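PDB 5JMU: peptidoglycan N-acetylglucosamine deacetylase from Agathobacter rectalis, which probably removes acetyl groups from N-acetylglucosamine units of cell-wall peptidoglycan by zinc-dependent hydrolysis, and is represented here by its catalytic domain. Local coordinates for residues Asp42-Lys47 with Gln198-Gly203; Gln84-Thr87 with Ala91-Asp94; Ile114-Gly119 with Thr134-Asp139; Gln166-Val171 with Val193-Gln198; Ser173-His178 with Asn206-Leu211. All coordinates share one frame; numbering follows the deposited sequence.

Overall arrangement
The five contacts fall into two groups within the single NodB-type catalytic domain. Contacts 1, 4 and 5 have centres 11 to 13 Å apart and involve helices 164-175 and 196-205, the end of helix 34-43 and the approach to strand 209-210; contacts 1 and 4 share Q198 and helix 196-205, contacts 4 and 5 helix 164-175. Contacts 2 and 3, with centres 11 Å apart, sit on the zinc-binding side. Between the groups centres are 26 to 36 Å apart. Along the chain contact 2 precedes contact 3, both fall between the segments of contact 1, and contacts 4 and 5 interleave. Contact 1 ties the exit of an early helix to the last helix.

Contact 1: Asp42-Lys47 with Gln198-Gly203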
# COMPACT_ATOMS: atom_id res chain seq x y z
N ASP A 42 -13.90 -10.54 0.35
CA ASP A 42 -15.10 -10.90 1.11
C ASP A 42 -15.35 -12.40 1.13
O ASP A 42 -15.77 -12.96 2.14
CB ASP A 42 -16.32 -10.22 0.52
CG ASP A 42 -16.45 -8.78 0.96
OD1 ASP A 42 -15.69 -8.34 1.87
OD2 ASP A 42 -17.34 -8.09 0.40
N LYS A 43 -15.09 -13.07 0.00
CA LYS A 43 -15.28 -14.50 -0.08
C LYS A 43 -14.46 -15.24 0.99
O LYS A 43 -14.94 -16.23 1.54
CB LYS A 43 -14.92 -14.99 -1.48
CG LYS A 43 -15.07 -16.49 -1.68
CD LYS A 43 -14.71 -16.86 -3.11
CE LYS A 43 -14.80 -18.38 -3.34
NZ LYS A 43 -14.41 -18.72 -4.75
N TYR A 44 -13.28 -14.73 1.32
CA TYR A 44 -12.37 -15.38 2.26
C TYR A 44 -12.36 -14.65 3.59
O TYR A 44 -11.58 -14.99 4.46
CB TYR A 44 -10.94 -15.47 1.67
CG TYR A 44 -10.96 -16.47 0.53
CD1 TYR A 44 -10.80 -17.83 0.77
CD2 TYR A 44 -11.26 -16.06 -0.78
CE1 TYR A 44 -10.88 -18.75 -0.25
CE2 TYR A 44 -11.36 -17.00 -1.82
CZ TYR A 44 -11.16 -18.32 -1.55
OH TYR A 44 -11.27 -19.24 -2.58
N ASN A 45 -13.21 -13.63 3.72
CA ASN A 45 -13.30 -12.84 4.96
C ASN A 45 -11.92 -12.29 5.39
O ASN A 45 -11.50 -12.41 6.55
CB ASN A 45 -13.92 -13.70 6.05
CG ASN A 45 -14.32 -12.88 7.30
OD1 ASN A 45 -14.73 -11.74 7.20
ND2 ASN A 45 -14.18 -13.49 8.45
N VAL A 46 -11.22 -11.67 4.45
CA VAL A 46 -9.89 -11.10 4.67
C VAL A 46 -9.94 -9.59 4.48
O VAL A 46 -10.62 -9.11 3.55
CB VAL A 46 -8.86 -11.73 3.66
CG1 VAL A 46 -7.58 -10.87 3.49
CG2 VAL A 46 -8.53 -13.23 4.10
N LYS A 47 -9.23 -8.85 5.34
CA LYS A 47 -9.11 -7.41 5.18
C LYS A 47 -7.72 -7.10 4.63
O LYS A 47 -6.75 -7.81 4.91
CB LYS A 47 -9.34 -6.66 6.49
CG LYS A 47 -10.65 -7.08 7.20
CD LYS A 47 -11.89 -7.00 6.24
CE LYS A 47 -13.13 -7.55 6.90
NZ LYS A 47 -14.30 -7.52 6.00
N GLN A 198 -5.73 -17.58 -4.83
CA GLN A 198 -4.80 -18.66 -4.54
C GLN A 198 -3.81 -18.29 -3.44
O GLN A 198 -3.45 -19.15 -2.63
CB GLN A 198 -4.04 -19.04 -5.78
CG GLN A 198 -4.83 -19.88 -6.74
CD GLN A 198 -4.08 -19.94 -8.06
OE1 GLN A 198 -3.23 -20.80 -8.28
NE2 GLN A 198 -4.37 -18.99 -8.94
N ILE A 199 -3.40 -17.01 -3.39
CA ILE A 199 -2.51 -16.56 -2.32
C ILE A 199 -3.19 -16.72 -0.95
O ILE A 199 -2.58 -17.24 -0.01
CB ILE A 199 -2.08 -15.08 -2.57
CG1 ILE A 199 -1.09 -15.02 -3.75
CG2 ILE A 199 -1.43 -14.46 -1.32
CD1 ILE A 199 -0.96 -13.56 -4.36
N ILE A 200 -4.45 -16.31 -0.85
CA ILE A 200 -5.19 -16.47 0.40
C ILE A 200 -5.41 -17.97 0.74
O ILE A 200 -5.22 -18.37 1.91
CB ILE A 200 -6.53 -15.74 0.35
CG1 ILE A 200 -6.28 -14.21 0.34
CG2 ILE A 200 -7.37 -16.12 1.60
CD1 ILE A 200 -7.54 -13.41 -0.01
N GLN A 201 -5.80 -18.76 -0.25
CA GLN A 201 -5.98 -20.18 0.00
C GLN A 201 -4.70 -20.79 0.57
O GLN A 201 -4.74 -21.53 1.56
CB GLN A 201 -6.36 -20.92 -1.28
CG GLN A 201 -7.80 -20.59 -1.72
CD GLN A 201 -8.16 -21.16 -3.09
OE1 GLN A 201 -7.34 -21.26 -3.98
NE2 GLN A 201 -9.41 -21.50 -3.25
N TRP A 202 -3.57 -20.49 -0.06
CA TRP A 202 -2.31 -21.05 0.42
C TRP A 202 -1.98 -20.55 1.83
O TRP A 202 -1.62 -21.34 2.72
CB TRP A 202 -1.16 -20.70 -0.54
CG TRP A 202 0.12 -21.27 -0.05
CD1 TRP A 202 0.64 -22.52 -0.31
CD2 TRP A 202 1.06 -20.63 0.82
NE1 TRP A 202 1.82 -22.68 0.35
CE2 TRP A 202 2.12 -21.53 1.03
CE3 TRP A 202 1.12 -19.36 1.41
CZ2 TRP A 202 3.21 -21.21 1.85
CZ3 TRP A 202 2.19 -19.04 2.20
CH2 TRP A 202 3.22 -19.95 2.40
N GLY A 203 -2.10 -19.25 2.04
CA GLY A 203 -1.72 -18.70 3.33
C GLY A 203 -2.60 -19.29 4.42
O GLY A 203 -2.08 -19.74 5.46
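The CG2 methyl of I200 carries the apolar part of this contact. It lies 3.6 Å from Y44 CB and 3.8 Å from Y44 CG, so the helix meets the tyrosine at the root of its ring. The same methyl meets V46 CG2 tip to tip at 4.0 Å. With chi1 at -68°, I200 keeps CG1 beside the backbone N and sends CG2 anti to it, into the angle between Y44 and V46. L41 of helix 34-43 packs on both V46 and I200 and extends this apolar patch.

The aromatic and amide contacts lie farther out along the ring. Q201 CG approaches Y44 CE1 obliquely at 3.9 Å, and the Q201 amide plane stands at 86° to the ring.

Polar groups gather at the outer end. Y44 OH is 3.0 Å from Q201 NE2, and it hydrogen-bonds the carboxylate of E197, one turn earlier on helix 196-205. K43 NZ forms a salt bridge with the same E197 oxygen.

The backbone explains how Y44 and V46 come to face one helix. N45, with positive phi (54°), closes a Schellman motif at the end of helix 34-43, and its N bonds to D42 O at 3.1 Å.

The contact is therefore graded, from buried methyl groups at I200 and V46 to a polar edge at Y44 OH and the Q201 amide. Beside that edge, the salt bridge from K43 would probably favour the ionised form of the E197 carboxylate.

Contact 2: Gln84-Thr87 with Ala91-Asp94; sequences QIYT and AFFD
With chi1 at 178°, F92 has CG anti to its backbone N, whereas Y86 (chi1 -74°) carries CG beside its own N and anti to the carbonyl carbon; from these two starts the rings end up side by side, pointing the same way. Their planes are only 4° apart and their centroids 6.0 Å, which makes a rim-to-rim pair with neither ring over the face of the other. The closest atoms are Y86 CE1 and F92 CD1, at 3.8 Å.

I85 serves both rings. Its CG1 lies over the centre of the Y86 ring, 3.8 Å above the plane, while its carbonyl O sits in the plane of the F92 ring at the edge, 3.2 Å from F92 CB.

Nearer the surface, A91 CB rests 3.5 Å from Q84 O and 3.6 Å from T87 OG1. These two oxygens are themselves paired: T87 OG1 donates to Q84 O at 3.0 Å. That bond pins the turn leaving helix 82-85, while S88 OG accepts from A91 N at the start of the next helix.

Helices 82-85 and 89-107 are thus joined by a tight corner whose inner side is aromatic. F92 continues onto F116 and onto L136 of helix 132-142, Y86 packs on M133 of that helix and hydrogen-bonds P117 O, and the I85 side chain lies about 9 Å from the zinc ion.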
# COMPACT_ATOMS: atom_id res chain seq x y z
N GLN A 84 5.92 15.68 -10.67
CA GLN A 84 5.15 16.75 -10.06
C GLN A 84 5.34 16.68 -8.55
O GLN A 84 5.76 17.65 -7.92
CB GLN A 84 3.66 16.65 -10.41
CG GLN A 84 3.38 16.74 -11.91
CD GLN A 84 1.92 16.99 -12.24
OE1 GLN A 84 1.04 16.97 -11.38
NE2 GLN A 84 1.65 17.26 -13.51
N ILE A 85 5.06 15.52 -7.98
CA ILE A 85 5.06 15.45 -6.53
C ILE A 85 6.45 15.51 -5.90
O ILE A 85 6.56 15.79 -4.68
CB ILE A 85 4.32 14.16 -6.04
CG1 ILE A 85 5.18 12.91 -6.34
CG2 ILE A 85 2.94 14.10 -6.71
CD1 ILE A 85 4.57 11.56 -5.85
N TYR A 86 7.50 15.21 -6.66
CA TYR A 86 8.81 15.18 -6.02
C TYR A 86 9.67 16.40 -6.40
O TYR A 86 10.90 16.40 -6.21
CB TYR A 86 9.55 13.87 -6.35
CG TYR A 86 9.01 12.65 -5.59
CD1 TYR A 86 8.66 12.73 -4.24
CD2 TYR A 86 8.88 11.40 -6.25
CE1 TYR A 86 8.19 11.62 -3.56
CE2 TYR A 86 8.43 10.28 -5.57
CZ TYR A 86 8.12 10.40 -4.22
OH TYR A 86 7.67 9.34 -3.47
N THR A 87 9.04 17.46 -6.91
CA THR A 87 9.82 18.66 -7.23
C THR A 87 10.10 19.51 -5.96
O THR A 87 11.04 20.30 -5.94
CB THR A 87 9.12 19.51 -8.26
OG1 THR A 87 7.79 19.81 -7.81
CG2 THR A 87 9.04 18.78 -9.59
N ALA A 91 5.10 20.71 -3.03
CA ALA A 91 4.34 19.99 -4.06
C ALA A 91 3.92 18.61 -3.59
O ALA A 91 2.80 18.16 -3.85
CB ALA A 91 5.20 19.89 -5.33
N PHE A 92 4.79 17.92 -2.86
CA PHE A 92 4.46 16.60 -2.35
C PHE A 92 3.26 16.69 -1.44
O PHE A 92 2.32 15.90 -1.59
CB PHE A 92 5.64 15.99 -1.61
CG PHE A 92 5.32 14.65 -1.04
CD1 PHE A 92 5.36 13.55 -1.87
CD2 PHE A 92 4.91 14.53 0.29
CE1 PHE A 92 5.01 12.29 -1.38
CE2 PHE A 92 4.55 13.26 0.80
CZ PHE A 92 4.62 12.17 -0.03
N PHE A 93 3.28 17.63 -0.50
CA PHE A 93 2.19 17.68 0.48
C PHE A 93 0.94 18.27 -0.14
O PHE A 93 -0.15 17.87 0.27
CB PHE A 93 2.60 18.45 1.75
CG PHE A 93 3.46 17.60 2.65
CD1 PHE A 93 2.92 16.47 3.25
CD2 PHE A 93 4.82 17.87 2.81
CE1 PHE A 93 3.72 15.64 4.06
CE2 PHE A 93 5.62 17.06 3.62
CZ PHE A 93 5.07 15.95 4.23
N ASP A 94 1.05 19.16 -1.13
CA ASP A 94 -0.18 19.57 -1.82
C ASP A 94 -0.87 18.35 -2.43
O ASP A 94 -2.10 18.18 -2.30
CB ASP A 94 0.12 20.59 -2.92
CG ASP A 94 0.37 22.01 -2.38
OD1 ASP A 94 0.13 22.30 -1.20
OD2 ASP A 94 0.83 22.84 -3.18

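Contact 3: Ile114-Gly119 with Thr134-Asp139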
# COMPACT_ATOMS: atom_id res chain seq x y z
N ILE A 114 0.50 6.29 4.81
CA ILE A 114 0.80 6.54 3.41
C ILE A 114 1.81 5.54 2.88
O ILE A 114 2.50 4.84 3.65
CB ILE A 114 1.33 7.99 3.17
CG1 ILE A 114 2.80 8.11 3.62
CG2 ILE A 114 0.50 9.00 3.92
CD1 ILE A 114 3.46 9.43 3.12
N ARG A 115 1.92 5.45 1.55
CA ARG A 115 3.04 4.76 0.92
C ARG A 115 3.58 5.71 -0.13
O ARG A 115 2.86 6.08 -1.06
CB ARG A 115 2.62 3.44 0.28
CG ARG A 115 3.81 2.80 -0.53
CD ARG A 115 3.42 1.39 -0.96
NE ARG A 115 3.44 0.47 0.17
CZ ARG A 115 2.74 -0.68 0.18
NH1 ARG A 115 1.95 -0.99 -0.85
NH2 ARG A 115 2.84 -1.54 1.22
N PHE A 116 4.85 6.06 -0.01
CA PHE A 116 5.46 6.94 -0.99
C PHE A 116 5.49 6.28 -2.36
O PHE A 116 5.84 5.09 -2.45
CB PHE A 116 6.91 7.23 -0.61
CG PHE A 116 7.07 8.09 0.59
CD1 PHE A 116 6.90 9.49 0.53
CD2 PHE A 116 7.40 7.52 1.83
CE1 PHE A 116 7.11 10.31 1.66
CE2 PHE A 116 7.59 8.35 2.99
CZ PHE A 116 7.43 9.74 2.91
N PRO A 117 5.15 7.03 -3.43
CA PRO A 117 5.33 6.47 -4.77
C PRO A 117 6.81 6.11 -5.00
O PRO A 117 7.71 6.91 -4.74
CB PRO A 117 4.81 7.60 -5.68
CG PRO A 117 3.69 8.23 -4.82
CD PRO A 117 4.33 8.28 -3.44
N GLY A 118 7.03 4.88 -5.44
CA GLY A 118 8.36 4.33 -5.64
C GLY A 118 8.95 3.75 -4.36
O GLY A 118 10.07 3.22 -4.38
N GLY A 119 8.22 3.84 -3.25
CA GLY A 119 8.73 3.45 -1.93
C GLY A 119 9.52 4.58 -1.29
O GLY A 119 9.97 5.49 -1.99
N THR A 134 14.83 12.23 2.25
CA THR A 134 15.30 12.39 3.63
C THR A 134 14.45 13.44 4.35
O THR A 134 14.12 13.28 5.55
CB THR A 134 16.78 12.80 3.62
OG1 THR A 134 17.59 11.65 3.25
CG2 THR A 134 17.23 13.33 5.01
N GLN A 135 14.11 14.52 3.65
CA GLN A 135 13.22 15.50 4.29
C GLN A 135 11.82 14.93 4.48
O GLN A 135 11.23 15.09 5.55
CB GLN A 135 13.11 16.78 3.46
CG GLN A 135 14.47 17.54 3.31
CD GLN A 135 15.14 17.84 4.65
OE1 GLN A 135 14.47 18.26 5.61
NE2 GLN A 135 16.45 17.61 4.74
N LEU A 136 11.26 14.32 3.44
CA LEU A 136 9.87 13.87 3.57
C LEU A 136 9.61 12.79 4.63
O LEU A 136 8.52 12.79 5.23
CB LEU A 136 9.34 13.35 2.22
CG LEU A 136 9.17 14.45 1.15
CD1 LEU A 136 8.74 13.78 -0.19
CD2 LEU A 136 8.12 15.52 1.62
N VAL A 137 10.53 11.85 4.87
CA VAL A 137 10.23 10.85 5.92
C VAL A 137 10.15 11.59 7.25
O VAL A 137 9.34 11.23 8.10
CB VAL A 137 11.23 9.68 5.97
CG1 VAL A 137 11.11 8.86 4.67
CG2 VAL A 137 12.69 10.13 6.23
N ASN A 138 10.94 12.64 7.40
CA ASN A 138 10.83 13.42 8.62
C ASN A 138 9.56 14.29 8.64
O ASN A 138 8.87 14.36 9.68
CB ASN A 138 12.13 14.22 8.81
CG ASN A 138 13.32 13.31 9.23
OD1 ASN A 138 13.35 12.87 10.38
ND2 ASN A 138 14.27 13.01 8.30
N ASP A 139 9.21 14.90 7.53
CA ASP A 139 8.02 15.76 7.49
C ASP A 139 6.74 14.95 7.67
O ASP A 139 5.80 15.42 8.35
CB ASP A 139 7.96 16.54 6.18
CG ASP A 139 9.10 17.55 6.06
OD1 ASP A 139 9.45 18.16 7.07
OD2 ASP A 139 9.69 17.66 4.97
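L136 is the first residue of segment 134-139 to meet F116: its CB lies 3.8 Å from F116 CE1, and the two side chains cross at a slant. The far end of the ring also nears the helix backbone, with F116 CZ 4.0 Å from L136 O. V137 follows, and in the conformer described its CG1 comes to 3.9 Å from F116 CE2, with the side chains nearly perpendicular. The ring is delivered from an R-F-P-G-G loop, consistent with the third conserved motif of family 4 carbohydrate esterases; a type II turn from F116 to G119 is closed by G119 N bonding to F116 O at 2.8 Å, and G118 and G119 both adopt positive phi. R115 O of this loop accepts from ND1 of the zinc ligand H76, placing the loop in the second shell of the metal. On another side I114 CD1 stands 3.9 Å above the F116 ring plane, offset toward the rim, and Y147 meets F116 edge-to-face. Replacing F116 by an alanine would probably open a gap between loop and helix, leaving L136 CB and V137 CG1 without the ring they rest on. Farther along, D139 packs beside F93 of helix 89-107, and its N bonds to Q135 O.

Contact 4: Gln166-Val171 with Val193-Gln198; sequences QVVQNV and VNAVEQ
A195 CB fits between two consecutive valines of helix 164-175, 3.6 Å from V167 CG1 and equally 3.6 Å from V168 CG2. The backbones can come this close because A195 contributes no more than a methyl group between them: the CA atoms of V168 and A195 are 5.4 Å apart. V167 and V168 share one rotamer (chi1 172° and 174°), with CG1 anti to the backbone N, yet they offer different branches to A195, V167 its CG1 and V168 its CG2. V168 CG2 also lies 3.7 Å from A195 O, so it touches the turn backbone as well as the methyl.

Packing is slacker on the outer side. There Q198 CB sits 4.0 Å from both V168 CG1 and V168 CG2, with the two side chains crossing at about a right angle. The rest of the glutamine, which is partly exposed, runs extended past the valine and also touches E165 of the same helix.

The turn that presents A195 is type I, from V193 to V196, with V196 N bonded to V193 O at 3.1 Å; it leads into helix 196-205. V167 and V196 both reach Q185 of strand 180-186, and V171 reaches V183. Two helices that flank a shared strand in sequence, lying next to each other over one parallel sheet, agree with the (beta/alpha) barrel-like fold of NodB-type deacetylases.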
# COMPACT_ATOMS: atom_id res chain seq x y z
N GLN A 166 2.70 -16.80 -11.91
CA GLN A 166 3.98 -16.33 -11.42
C GLN A 166 3.80 -15.38 -10.21
O GLN A 166 4.62 -15.41 -9.27
CB GLN A 166 4.75 -15.67 -12.56
CG GLN A 166 5.20 -16.64 -13.66
CD GLN A 166 5.89 -15.96 -14.85
OE1 GLN A 166 5.28 -15.20 -15.60
NE2 GLN A 166 7.19 -16.22 -15.01
N VAL A 167 2.74 -14.56 -10.22
CA VAL A 167 2.47 -13.69 -9.08
C VAL A 167 2.19 -14.56 -7.86
O VAL A 167 2.70 -14.30 -6.76
CB VAL A 167 1.28 -12.71 -9.34
CG1 VAL A 167 0.89 -11.95 -8.06
CG2 VAL A 167 1.59 -11.71 -10.47
N VAL A 168 1.37 -15.59 -8.04
CA VAL A 168 1.07 -16.48 -6.93
C VAL A 168 2.38 -17.03 -6.32
O VAL A 168 2.59 -16.98 -5.10
CB VAL A 168 0.12 -17.64 -7.36
CG1 VAL A 168 -0.04 -18.63 -6.19
CG2 VAL A 168 -1.25 -17.05 -7.77
N GLN A 169 3.24 -17.57 -7.17
CA GLN A 169 4.48 -18.19 -6.70
C GLN A 169 5.41 -17.16 -6.07
O GLN A 169 6.06 -17.45 -5.08
CB GLN A 169 5.20 -18.90 -7.84
CG GLN A 169 4.43 -20.12 -8.33
CD GLN A 169 4.05 -21.04 -7.19
OE1 GLN A 169 4.90 -21.36 -6.34
NE2 GLN A 169 2.79 -21.45 -7.14
N ASN A 170 5.43 -15.94 -6.60
CA ASN A 170 6.31 -14.91 -6.05
C ASN A 170 5.89 -14.52 -4.64
O ASN A 170 6.72 -14.38 -3.74
CB ASN A 170 6.30 -13.65 -6.91
CG ASN A 170 7.07 -13.81 -8.20
OD1 ASN A 170 7.92 -14.70 -8.31
ND2 ASN A 170 6.80 -12.96 -9.18
N VAL A 171 4.57 -14.37 -4.44
CA VAL A 171 4.10 -13.94 -3.12
C VAL A 171 4.27 -15.08 -2.10
O VAL A 171 4.77 -14.87 -0.98
CB VAL A 171 2.65 -13.49 -3.19
CG1 VAL A 171 2.07 -13.20 -1.77
CG2 VAL A 171 2.58 -12.22 -4.04
N VAL A 193 -4.49 -9.07 -9.55
CA VAL A 193 -5.73 -9.24 -8.79
C VAL A 193 -6.17 -10.70 -8.83
O VAL A 193 -6.63 -11.27 -7.82
CB VAL A 193 -6.86 -8.32 -9.33
CG1 VAL A 193 -8.24 -8.74 -8.80
CG2 VAL A 193 -6.51 -6.84 -8.99
N ASN A 194 -6.00 -11.32 -9.99
CA ASN A 194 -6.51 -12.68 -10.18
C ASN A 194 -5.69 -13.72 -9.41
O ASN A 194 -6.08 -14.89 -9.32
CB ASN A 194 -6.55 -13.04 -11.67
CG ASN A 194 -7.70 -12.37 -12.40
OD1 ASN A 194 -8.61 -11.81 -11.77
ND2 ASN A 194 -7.68 -12.45 -13.74
N ALA A 195 -4.55 -13.29 -8.87
CA ALA A 195 -3.70 -14.16 -8.07
C ALA A 195 -4.13 -14.22 -6.60
O ALA A 195 -3.72 -15.09 -5.85
CB ALA A 195 -2.25 -13.66 -8.14
N VAL A 196 -4.94 -13.26 -6.17
CA VAL A 196 -5.15 -13.07 -4.73
C VAL A 196 -5.88 -14.27 -4.11
O VAL A 196 -5.51 -14.72 -3.00
CB VAL A 196 -5.94 -11.77 -4.47
CG1 VAL A 196 -6.40 -11.69 -3.00
CG2 VAL A 196 -5.06 -10.56 -4.84
N GLU A 197 -6.84 -14.84 -4.84
CA GLU A 197 -7.54 -16.00 -4.30
C GLU A 197 -6.62 -17.18 -3.92
O GLU A 197 -6.70 -17.74 -2.80
CB GLU A 197 -8.64 -16.47 -5.28
CG GLU A 197 -9.38 -17.70 -4.76
CD GLU A 197 -10.70 -17.95 -5.49
OE1 GLU A 197 -10.78 -17.74 -6.72
OE2 GLU A 197 -11.66 -18.38 -4.82
N GLN A 198 -5.73 -17.58 -4.83
CA GLN A 198 -4.80 -18.66 -4.54
C GLN A 198 -3.81 -18.29 -3.44
O GLN A 198 -3.45 -19.15 -2.63
CB GLN A 198 -4.04 -19.04 -5.78
CG GLN A 198 -4.83 -19.88 -6.74
CD GLN A 198 -4.08 -19.94 -8.06
OE1 GLN A 198 -3.23 -20.80 -8.28
NE2 GLN A 198 -4.37 -18.99 -8.94

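Contact 5: Ser173-His178 with Asn206-Leu211. With ACT (acetate ion), chain B.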
# COMPACT_ATOMS: atom_id res chain seq x y z
N SER A 173 6.38 -17.62 -2.15
CA SER A 173 7.78 -17.81 -1.79
C SER A 173 8.32 -16.62 -0.97
O SER A 173 9.07 -16.84 0.00
CB SER A 173 8.63 -18.06 -3.03
OG SER A 173 8.57 -16.98 -3.91
N GLY A 174 7.97 -15.38 -1.32
CA GLY A 174 8.45 -14.26 -0.51
C GLY A 174 7.97 -14.21 0.95
O GLY A 174 8.71 -13.82 1.86
N VAL A 175 6.71 -14.59 1.18
CA VAL A 175 6.14 -14.59 2.52
C VAL A 175 6.90 -15.52 3.45
O VAL A 175 7.00 -15.28 4.65
CB VAL A 175 4.64 -14.97 2.44
CG1 VAL A 175 4.12 -15.58 3.72
CG2 VAL A 175 3.81 -13.72 2.02
N GLN A 176 7.42 -16.62 2.90
CA GLN A 176 8.07 -17.61 3.75
C GLN A 176 9.41 -17.12 4.29
O GLN A 176 9.99 -17.76 5.17
CB GLN A 176 8.27 -18.91 2.98
CG GLN A 176 6.93 -19.60 2.71
CD GLN A 176 7.10 -20.83 1.88
OE1 GLN A 176 7.65 -21.83 2.34
NE2 GLN A 176 6.68 -20.76 0.62
N SER A 177 9.88 -15.99 3.78
CA SER A 177 11.10 -15.40 4.30
C SER A 177 10.89 -14.59 5.56
O SER A 177 11.88 -14.20 6.17
CB SER A 177 11.72 -14.47 3.26
OG SER A 177 12.01 -15.22 2.10
N HIS A 178 9.63 -14.32 5.94
CA HIS A 178 9.35 -13.33 6.97
C HIS A 178 8.29 -13.82 7.92
O HIS A 178 7.29 -14.35 7.49
CB HIS A 178 8.86 -11.99 6.37
CG HIS A 178 9.84 -11.38 5.42
ND1 HIS A 178 11.06 -10.86 5.83
CD2 HIS A 178 9.78 -11.20 4.08
CE1 HIS A 178 11.72 -10.42 4.76
NE2 HIS A 178 10.97 -10.60 3.69
N ASN A 206 -1.69 -22.74 5.36
CA ASN A 206 -0.36 -22.91 5.96
C ASN A 206 -0.15 -22.14 7.27
O ASN A 206 0.98 -21.90 7.66
CB ASN A 206 0.71 -22.54 4.95
CG ASN A 206 0.91 -23.64 3.93
OD1 ASN A 206 1.64 -24.59 4.19
ND2 ASN A 206 0.18 -23.55 2.79
N GLY A 207 -1.23 -21.75 7.93
CA GLY A 207 -1.10 -21.19 9.28
C GLY A 207 -0.89 -19.69 9.32
O GLY A 207 -0.65 -19.12 10.39
N TYR A 208 -0.98 -19.05 8.16
CA TYR A 208 -0.83 -17.59 8.11
C TYR A 208 -2.16 -16.88 8.40
O TYR A 208 -3.25 -17.40 8.07
CB TYR A 208 -0.31 -17.13 6.73
CG TYR A 208 1.11 -17.53 6.50
CD1 TYR A 208 1.43 -18.82 6.06
CD2 TYR A 208 2.14 -16.66 6.81
CE1 TYR A 208 2.74 -19.21 5.87
CE2 TYR A 208 3.48 -17.04 6.63
CZ TYR A 208 3.75 -18.32 6.15
OH TYR A 208 5.04 -18.74 5.95
N THR A 209 -2.04 -15.68 8.98
CA THR A 209 -3.19 -14.81 9.27
C THR A 209 -3.05 -13.55 8.43
O THR A 209 -2.01 -12.89 8.49
CB THR A 209 -3.26 -14.42 10.76
OG1 THR A 209 -3.43 -15.64 11.50
CG2 THR A 209 -4.46 -13.51 10.98
N PHE A 210 -4.09 -13.22 7.66
CA PHE A 210 -4.15 -11.99 6.87
C PHE A 210 -4.76 -10.88 7.66
O PHE A 210 -5.86 -11.03 8.22
CB PHE A 210 -4.97 -12.22 5.60
CG PHE A 210 -4.28 -13.14 4.62
CD1 PHE A 210 -4.46 -14.53 4.72
CD2 PHE A 210 -3.49 -12.63 3.61
CE1 PHE A 210 -3.81 -15.41 3.84
CE2 PHE A 210 -2.87 -13.47 2.72
CZ PHE A 210 -3.01 -14.89 2.83
N LEU A 211 -4.04 -9.76 7.74
CA LEU A 211 -4.51 -8.62 8.50
C LEU A 211 -4.45 -7.34 7.66
O LEU A 211 -3.63 -7.24 6.74
CB LEU A 211 -3.63 -8.45 9.73
CG LEU A 211 -3.65 -9.52 10.81
CD1 LEU A 211 -2.61 -9.18 11.89
CD2 LEU A 211 -5.05 -9.59 11.37
C ACT B . 12.84 -10.14 8.68
O ACT B . 13.97 -10.63 8.53
OXT ACT B . 11.85 -10.93 8.61
CH3 ACT B . 12.65 -8.67 8.92
O HOH W 1 6.92 -17.17 7.07
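Where the chain leaves helix 164-175 on its way back to the parallel sheet of the NodB-type domain, V175 meets Y208, which leads into strand 209-210, while V175 and Y208 both pack on I22 of strand 21-27. The two side chains come from opposite directions, V175 CG1 reaching Y208 CE2 obliquely at 3.3 Å; V175 is modelled in two conformers, so that closeness is doubtful. Q176 CG passes 3.8 Å from Y208 OH, its side chain roughly perpendicular to the tyrosine, and W202 also meets the Y208 ring.

Beyond the ring, one water joins the segments. It lies in the plane of the Y208 ring, 2.7 Å from Y208 OH, and donates to H178 O at 2.9 Å. H178 is the last residue of a type I turn begun at V175, whose O accepts from H178 N. An alanine in place of H178 would probably leave acetate OXT without its N-H donor, and the ion without this anchor. S177 CB sits over one face of the imidazole, offset toward the rim. At the ring edge, H178 ND1 donates to OXT of the acetate, probably from the crystallisation liquor, at 2.9 Å and nearly straight (N-H...O 173°).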